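Local coordinates for protein TRAP dicarboxylate transporter-DctP subunit (Rhodobacter sphaeroides, PDB 4PE3) that probably captures a small solute, perhaps an organic acid, in the periplasm and delivers it to a TRAP membrane transporter, at residues Ile84-Thr96 / Pro241-Asp253. Numbering follows the deposited sequence.
Sequences IQAGLIDGHITDT and PLVEVSMNKQKWD
G91-D95 and V243-N248 run antiparallel as neighbouring strands of a five-stranded mixed sheet, their axes 4.6 Å apart at closest approach. H92/S246 and T94/E244 are the hydrogen-bonded pairs, with H92 N to S246 O at 2.9 Å; G91/M247, I93/V245 and D95/V243 are non-hydrogen-bonded. The ladder continues to D90 O, which accepts from N248 N. At G91 a side chain would collide with S246 O. On the face bearing I93, its CG2 lies 3.6 Å from V243 CG1 and also touches V245, which helix 257-291 covers. On the other face the E244 carboxylate gathers three donors. CG of E244 sits between the backbone N and carbonyl carbon (chi1 64°), and the chain then extends to H92. H92 NE2 donates to E244 OE2, 2.9 Å away, from above the carboxylate plane. Ring and carboxylate stand 89° apart. S246 OG meets E244 OE2 at 2.8 Å on its anti side, nearer the plane and across it from NE2; T96 OG1 donates to E244 OE1. The H92 ring is clasped between I84 CD1 and, centred over the opposite face, T94 CG2, while its ND1 is hydrogen-bonded to T80 OG1. A leucine in place of E244 would probably leave H92 NE2, S246 OG and T96 OG1 without the oxygens that accept from them. N248 caps helix 249-253 through OD1 to K251 N, and its ND2 donates to I84 O at 2.8 Å, tying this N-cap to the Schellman-terminated helix 80-86. The H92-E244 bond thus cross-links two inner strands, with T96 tied on just past the strand end; a bound acetate, about 3 Å from the E244 side chain at nearest atoms, leaves its ionisation open.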
ATOM      1  N   ILE A  84       2.696  -5.315 -21.305  1.00 24.93           N
ATOM      2  CA  ILE A  84       2.954  -3.906 -21.575  1.00 24.59           C
ATOM      3  C   ILE A  84       4.120  -3.746 -22.543  1.00 26.43           C
ATOM      4  O   ILE A  84       4.020  -3.050 -23.547  1.00 27.13           O
ATOM      5  CB  ILE A  84       3.235  -3.135 -20.271  1.00 23.12           C
ATOM      6  CG1 ILE A  84       1.931  -2.969 -19.486  1.00 21.36           C
ATOM      7  CG2 ILE A  84       3.816  -1.756 -20.568  1.00 24.36           C
ATOM      8  CD1 ILE A  84       2.159  -2.679 -18.009  1.00 24.39           C
ATOM      9  N   GLN A  85       5.245  -4.377 -22.248  1.00 27.38           N
ATOM     10  CA  GLN A  85       6.397  -4.201 -23.123  1.00 29.25           C
ATOM     11  C   GLN A  85       6.151  -4.810 -24.505  1.00 30.99           C
ATOM     12  O   GLN A  85       6.729  -4.362 -25.504  1.00 33.90           O
ATOM     13  CB  GLN A  85       7.653  -4.805 -22.520  1.00 30.07           C
ATOM     14  CG  GLN A  85       8.915  -4.369 -23.285  1.00 32.36           C
ATOM     15  CD  GLN A  85      10.165  -5.129 -22.887  1.00 41.44           C
ATOM     16  OE1 GLN A  85      11.186  -5.057 -23.578  1.00 45.77           O
ATOM     17  NE2 GLN A  85      10.104  -5.849 -21.770  1.00 43.30           N
ATOM     18  N   ALA A  86       5.306  -5.836 -24.570  1.00 30.84           N
ATOM     19  CA  ALA A  86       4.983  -6.491 -25.845  1.00 32.46           C
ATOM     20  C   ALA A  86       3.972  -5.711 -26.686  1.00 33.03           C
ATOM     21  O   ALA A  86       3.844  -5.947 -27.894  1.00 36.48           O
ATOM     22  CB  ALA A  86       4.456  -7.890 -25.598  1.00 33.22           C
ATOM     23  N   GLY A  87       3.225  -4.810 -26.061  1.00 30.25           N
ATOM     24  CA  GLY A  87       2.251  -4.006 -26.791  1.00 31.88           C
ATOM     25  C   GLY A  87       0.848  -4.572 -26.735  1.00 30.58           C
ATOM     26  O   GLY A  87      -0.060  -4.073 -27.400  1.00 32.67           O
ATOM     27  N   LEU A  88       0.670  -5.623 -25.947  1.00 28.65           N
ATOM     28  CA  LEU A  88      -0.636  -6.262 -25.803  1.00 27.99           C
ATOM     29  C   LEU A  88      -1.594  -5.408 -24.947  1.00 28.87           C
ATOM     30  O   LEU A  88      -2.797  -5.334 -25.199  1.00 29.67           O
ATOM     31  CB  LEU A  88      -0.448  -7.651 -25.202  1.00 28.49           C
ATOM     32  CG  LEU A  88      -1.719  -8.438 -24.890  1.00 34.46           C
ATOM     33  CD1 LEU A  88      -2.581  -8.589 -26.145  1.00 39.37           C
ATOM     34  CD2 LEU A  88      -1.355  -9.799 -24.318  1.00 36.44           C
ATOM     35  N   ILE A  89      -1.048  -4.783 -23.914  1.00 25.23           N
ATOM     36  CA  ILE A  89      -1.716  -3.681 -23.225  1.00 23.08           C
ATOM     37  C   ILE A  89      -0.666  -2.568 -23.151  1.00 23.13           C
ATOM     38  O   ILE A  89       0.499  -2.791 -23.526  1.00 24.38           O
ATOM     39  CB  ILE A  89      -2.198  -4.063 -21.812  1.00 21.58           C
ATOM     40  CG1 ILE A  89      -1.027  -4.516 -20.939  1.00 21.65           C
ATOM     41  CG2 ILE A  89      -3.265  -5.155 -21.870  1.00 24.48           C
ATOM     42  CD1 ILE A  89      -1.458  -4.825 -19.506  1.00 20.28           C
ATOM     43  N   ASP A  90      -1.056  -1.374 -22.728  1.00 22.01           N
ATOM     44  CA  ASP A  90      -0.148  -0.225 -22.690  1.00 22.19           C
ATOM     45  C   ASP A  90       0.291   0.195 -21.292  1.00 20.91           C
ATOM     46  O   ASP A  90       1.294   0.893 -21.155  1.00 21.28           O
ATOM     47  CB  ASP A  90      -0.793   0.963 -23.394  1.00 22.31           C
ATOM     48  CG  ASP A  90      -1.115   0.662 -24.834  1.00 23.79           C
ATOM     49  OD1 ASP A  90      -0.207   0.268 -25.595  1.00 25.34           O
ATOM     50  OD2 ASP A  90      -2.300   0.780 -25.211  1.00 23.50           O
ATOM     51  N   GLY A  91      -0.439  -0.201 -20.262  1.00 19.53           N
ATOM     52  CA  GLY A  91      -0.034   0.109 -18.907  1.00 18.42           C
ATOM     53  C   GLY A  91      -0.793  -0.728 -17.914  1.00 17.35           C
ATOM     54  O   GLY A  91      -1.614  -1.583 -18.280  1.00 17.52           O
ATOM     55  N   HIS A  92      -0.505  -0.490 -16.640  1.00 16.36           N
ATOM     56  CA  HIS A  92      -1.253  -1.117 -15.548  1.00 15.33           C
ATOM     57  C   HIS A  92      -1.389  -0.214 -14.347  1.00 14.06           C
ATOM     58  O   HIS A  92      -0.634   0.762 -14.187  1.00 14.23           O
ATOM     59  CB  HIS A  92      -0.679  -2.495 -15.153  1.00 15.94           C
ATOM     60  CG  HIS A  92       0.726  -2.482 -14.616  1.00 16.34           C
ATOM     61  ND1 HIS A  92       1.488  -3.626 -14.594  1.00 17.40           N
ATOM     62  CD2 HIS A  92       1.469  -1.517 -14.016  1.00 15.92           C
ATOM     63  CE1 HIS A  92       2.661  -3.360 -14.038  1.00 17.60           C
ATOM     64  NE2 HIS A  92       2.678  -2.087 -13.696  1.00 16.72           N
ATOM     65  N   ILE A  93      -2.384  -0.529 -13.530  1.00 13.13           N
ATOM     66  CA  ILE A  93      -2.542   0.069 -12.213  1.00 12.01           C
ATOM     67  C   ILE A  93      -2.614  -1.144 -11.315  1.00 11.93           C
ATOM     68  O   ILE A  93      -3.632  -1.840 -11.288  1.00 12.64           O
ATOM     69  CB  ILE A  93      -3.819   0.931 -12.102  1.00 11.41           C
ATOM     70  CG1 ILE A  93      -3.853   2.024 -13.168  1.00 14.33           C
ATOM     71  CG2 ILE A  93      -3.891   1.528 -10.699  1.00 11.81           C
ATOM     72  CD1 ILE A  93      -5.081   2.908 -13.141  1.00 16.13           C
ATOM     73  N   THR A  94      -1.533  -1.446 -10.592  1.00 13.35           N
ATOM     74  CA  THR A  94      -1.441  -2.745  -9.953  1.00 12.51           C
ATOM     75  C   THR A  94      -0.590  -2.757  -8.682  1.00 12.67           C
ATOM     76  O   THR A  94       0.122  -1.809  -8.392  1.00 13.97           O
ATOM     77  CB  THR A  94      -0.914  -3.803 -10.953  1.00 14.16           C
ATOM     78  OG1 THR A  94      -1.177  -5.110 -10.436  1.00 16.15           O
ATOM     79  CG2 THR A  94       0.583  -3.628 -11.193  1.00 14.93           C
ATOM     80  N   ASP A  95      -0.703  -3.850  -7.956  1.00 13.54           N
ATOM     81  CA  ASP A  95      -0.041  -4.044  -6.676  1.00 14.32           C
ATOM     82  C   ASP A  95       1.368  -4.465  -6.968  1.00 14.33           C
ATOM     83  O   ASP A  95       1.620  -5.567  -7.451  1.00 15.30           O
ATOM     84  CB  ASP A  95      -0.783  -5.166  -5.942  1.00 17.88           C
ATOM     85  CG  ASP A  95      -0.340  -5.360  -4.516  1.00 25.81           C
ATOM     86  OD1 ASP A  95       0.861  -5.254  -4.215  1.00 23.47           O
ATOM     87  OD2 ASP A  95      -1.230  -5.665  -3.686  1.00 32.34           O
ATOM     88  N   THR A  96       2.321  -3.592  -6.656  1.00 14.82           N
ATOM     89  CA  THR A  96       3.732  -3.848  -6.949  1.00 16.20           C
ATOM     90  C   THR A  96       4.263  -5.083  -6.212  1.00 16.23           C
ATOM     91  O   THR A  96       5.202  -5.734  -6.670  1.00 16.88           O
ATOM     92  CB  THR A  96       4.566  -2.585  -6.623  1.00 15.49           C
ATOM     93  OG1 THR A  96       4.077  -1.504  -7.424  1.00 15.80           O
ATOM     94  CG2 THR A  96       6.064  -2.786  -6.876  1.00 17.89           C
ATOM     95  N   PRO A 241      -0.108  -0.655   1.299  1.00 12.08           N
ATOM     96  CA  PRO A 241       0.366  -1.177   0.013  1.00 13.08           C
ATOM     97  C   PRO A 241       0.536  -0.116  -1.078  1.00 15.75           C
ATOM     98  O   PRO A 241      -0.256   0.809  -1.205  1.00 14.19           O
ATOM     99  CB  PRO A 241      -0.717  -2.178  -0.391  1.00 15.47           C
ATOM    100  CG  PRO A 241      -1.453  -2.496   0.872  1.00 14.84           C
ATOM    101  CD  PRO A 241      -1.364  -1.287   1.734  1.00 14.25           C
ATOM    102  N   LEU A 242       1.590  -0.273  -1.874  1.00 10.99           N
ATOM    103  CA  LEU A 242       1.890   0.608  -3.002  1.00 11.11           C
ATOM    104  C   LEU A 242       1.238   0.060  -4.259  1.00 15.88           C
ATOM    105  O   LEU A 242       1.469  -1.086  -4.631  1.00 16.95           O
ATOM    106  CB  LEU A 242       3.408   0.706  -3.201  1.00 13.92           C
ATOM    107  CG  LEU A 242       3.978   1.774  -4.118  1.00 17.90           C
ATOM    108  CD1 LEU A 242       5.452   2.028  -3.855  1.00 21.18           C
ATOM    109  CD2 LEU A 242       3.806   1.338  -5.551  1.00 18.68           C
ATOM    110  N   VAL A 243       0.403   0.887  -4.875  1.00 12.66           N
ATOM    111  CA  VAL A 243      -0.162   0.584  -6.192  1.00 11.95           C
ATOM    112  C   VAL A 243       0.513   1.498  -7.205  1.00 13.08           C
ATOM    113  O   VAL A 243       0.571   2.722  -7.035  1.00 16.63           O
ATOM    114  CB  VAL A 243      -1.688   0.760  -6.187  1.00 15.29           C
ATOM    115  CG1 VAL A 243      -2.236   0.884  -7.573  1.00 17.05           C
ATOM    116  CG2 VAL A 243      -2.303  -0.404  -5.472  1.00 18.10           C
ATOM    117  N   GLU A 244       1.144   0.888  -8.198  1.00 12.77           N
ATOM    118  CA  GLU A 244       1.844   1.656  -9.214  1.00 13.76           C
ATOM    119  C   GLU A 244       0.953   1.918 -10.420  1.00 13.60           C
ATOM    120  O   GLU A 244       0.118   1.064 -10.779  1.00 13.55           O
ATOM    121  CB  GLU A 244       3.094   0.911  -9.700  1.00 14.46           C
ATOM    122  CG  GLU A 244       2.828  -0.421 -10.402  1.00 13.05           C
ATOM    123  CD  GLU A 244       4.102  -1.099 -10.859  1.00 14.95           C
ATOM    124  OE1 GLU A 244       4.647  -1.927 -10.099  1.00 16.83           O
ATOM    125  OE2 GLU A 244       4.577  -0.812 -11.994  1.00 14.58           O
ATOM    126  N   VAL A 245       1.115   3.102 -11.012  1.00 12.15           N
ATOM    127  CA  VAL A 245       0.557   3.430 -12.323  1.00 12.27           C
ATOM    128  C   VAL A 245       1.769   3.560 -13.230  1.00 13.79           C
ATOM    129  O   VAL A 245       2.615   4.438 -13.036  1.00 13.94           O
ATOM    130  CB  VAL A 245      -0.226   4.761 -12.303  1.00 12.38           C
ATOM    131  CG1 VAL A 245      -0.775   5.102 -13.653  1.00 14.47           C
ATOM    132  CG2 VAL A 245      -1.365   4.689 -11.288  1.00 12.15           C
ATOM    133  N   SER A 246       1.865   2.643 -14.183  1.00 14.36           N
ATOM    134  CA  SER A 246       3.037   2.526 -15.050  1.00 15.15           C
ATOM    135  C   SER A 246       2.604   2.170 -16.466  1.00 15.97           C
ATOM    136  O   SER A 246       1.524   1.592 -16.656  1.00 15.53           O
ATOM    137  CB  SER A 246       3.951   1.427 -14.538  1.00 15.15           C
ATOM    138  OG  SER A 246       4.310   1.667 -13.187  1.00 14.68           O
HETATM  139  N   MSE A 247       3.440   2.463 -17.458  1.00 17.27           N
HETATM  140  CA  MSE A 247       3.062   2.199 -18.842  1.00 18.24           C
HETATM  141  C   MSE A 247       4.273   1.847 -19.671  1.00 19.66           C
HETATM  142  O   MSE A 247       5.431   1.942 -19.216  1.00 19.96           O
HETATM  143  CB  MSE A 247       2.323   3.395 -19.436  1.00 18.91           C
HETATM  144  CG  MSE A 247       3.169   4.582 -19.854  1.00 23.58           C
HETATM  145 SE   MSE A 247       2.129   5.876 -20.884  0.89 22.27          SE
HETATM  146  CE  MSE A 247       1.960   4.796 -22.483  1.00 24.14           C
ATOM    147  N   ASN A 248       4.015   1.454 -20.899  1.00 20.66           N
ATOM    148  CA  ASN A 248       5.048   1.094 -21.831  1.00 22.22           C
ATOM    149  C   ASN A 248       6.022   2.239 -21.980  1.00 23.06           C
ATOM    150  O   ASN A 248       5.642   3.353 -22.280  1.00 23.25           O
ATOM    151  CB  ASN A 248       4.411   0.786 -23.183  1.00 23.25           C
ATOM    152  CG  ASN A 248       5.452   0.420 -24.234  1.00 25.08           C
ATOM    153  OD1 ASN A 248       6.150   1.275 -24.782  1.00 26.15           O
ATOM    154  ND2 ASN A 248       5.581  -0.861 -24.468  1.00 25.54           N
ATOM    155  N   LYS A 249       7.307   1.984 -21.762  1.00 23.72           N
ATOM    156  CA  LYS A 249       8.271   3.074 -21.721  1.00 25.52           C
ATOM    157  C   LYS A 249       8.563   3.682 -23.097  1.00 26.24           C
ATOM    158  O   LYS A 249       8.693   4.890 -23.225  1.00 26.71           O
ATOM    159  CB  LYS A 249       9.565   2.611 -21.099  1.00 24.84           C
ATOM    160  CG  LYS A 249      10.584   3.752 -20.957  1.00 25.71           C
ATOM    161  CD  LYS A 249      11.719   3.365 -20.106  1.00 27.25           C
ATOM    162  CE  LYS A 249      12.757   4.425 -20.151  1.00 27.84           C
ATOM    163  NZ  LYS A 249      12.226   5.757 -19.782  1.00 29.74           N
ATOM    164  N   GLN A 250       8.569   2.854 -24.140  1.00 27.28           N
ATOM    165  CA  GLN A 250       8.707   3.368 -25.507  1.00 29.00           C
ATOM    166  C   GLN A 250       7.580   4.325 -25.860  1.00 28.70           C
ATOM    167  O   GLN A 250       7.810   5.391 -26.430  1.00 29.78           O
ATOM    168  CB  GLN A 250       8.789   2.218 -26.507  1.00 30.16           C
ATOM    169  CG  GLN A 250      10.154   1.562 -26.506  1.00 37.45           C
ATOM    170  CD  GLN A 250      10.247   0.359 -27.423  1.00 40.83           C
ATOM    171  OE1 GLN A 250       9.350   0.102 -28.222  1.00 43.55           O
ATOM    172  NE2 GLN A 250      11.333  -0.398 -27.293  1.00 36.68           N
ATOM    173  N   LYS A 251       6.351   3.979 -25.474  1.00 27.32           N
ATOM    174  CA  LYS A 251       5.225   4.842 -25.802  1.00 27.13           C
ATOM    175  C   LYS A 251       5.276   6.107 -24.979  1.00 26.55           C
ATOM    176  O   LYS A 251       4.987   7.187 -25.471  1.00 28.29           O
ATOM    177  CB  LYS A 251       3.891   4.108 -25.636  1.00 25.98           C
ATOM    178  CG  LYS A 251       3.691   3.000 -26.666  1.00 26.92           C
ATOM    179  CD  LYS A 251       2.358   2.276 -26.504  1.00 25.93           C
ATOM    180  CE  LYS A 251       2.259   1.139 -27.529  1.00 29.19           C
ATOM    181  NZ  LYS A 251       2.315   1.623 -28.915  1.00 43.06           N
ATOM    182  N   TRP A 252       5.652   5.970 -23.713  1.00 25.36           N
ATOM    183  CA  TRP A 252       5.829   7.119 -22.840  1.00 25.70           C
ATOM    184  C   TRP A 252       6.873   8.071 -23.424  1.00 26.64           C
ATOM    185  O   TRP A 252       6.639   9.271 -23.556  1.00 27.18           O
ATOM    186  CB  TRP A 252       6.265   6.643 -21.445  1.00 23.65           C
ATOM    187  CG  TRP A 252       6.711   7.735 -20.516  1.00 24.91           C
ATOM    188  CD1 TRP A 252       8.001   8.125 -20.248  1.00 25.16           C
ATOM    189  CD2 TRP A 252       5.868   8.577 -19.730  1.00 24.72           C
ATOM    190  NE1 TRP A 252       8.001   9.161 -19.342  1.00 29.04           N
ATOM    191  CE2 TRP A 252       6.704   9.450 -19.005  1.00 23.95           C
ATOM    192  CE3 TRP A 252       4.485   8.678 -19.571  1.00 21.96           C
ATOM    193  CZ2 TRP A 252       6.197  10.417 -18.144  1.00 25.57           C
ATOM    194  CZ3 TRP A 252       3.988   9.632 -18.701  1.00 23.74           C
ATOM    195  CH2 TRP A 252       4.838  10.488 -18.005  1.00 26.41           C
ATOM    196  N   ASP A 253       8.021   7.520 -23.775  1.00 27.61           N
ATOM    197  CA  ASP A 253       9.127   8.332 -24.294  1.00 29.35           C
ATOM    198  C   ASP A 253       8.824   9.054 -25.618  1.00 32.60           C
ATOM    199  O   ASP A 253       9.508  10.019 -25.958  1.00 35.92           O
ATOM    200  CB  ASP A 253      10.378   7.470 -24.464  1.00 30.20           C
ATOM    201  CG  ASP A 253      11.070   7.125 -23.135  1.00 31.80           C
ATOM    202  OD1 ASP A 253      10.810   7.760 -22.079  1.00 30.34           O
ATOM    203  OD2 ASP A 253      11.912   6.202 -23.167  1.00 30.62           O
TER
HETATM  204  O   HOH W   1       8.133  -1.906 -25.599  1.00 33.42           O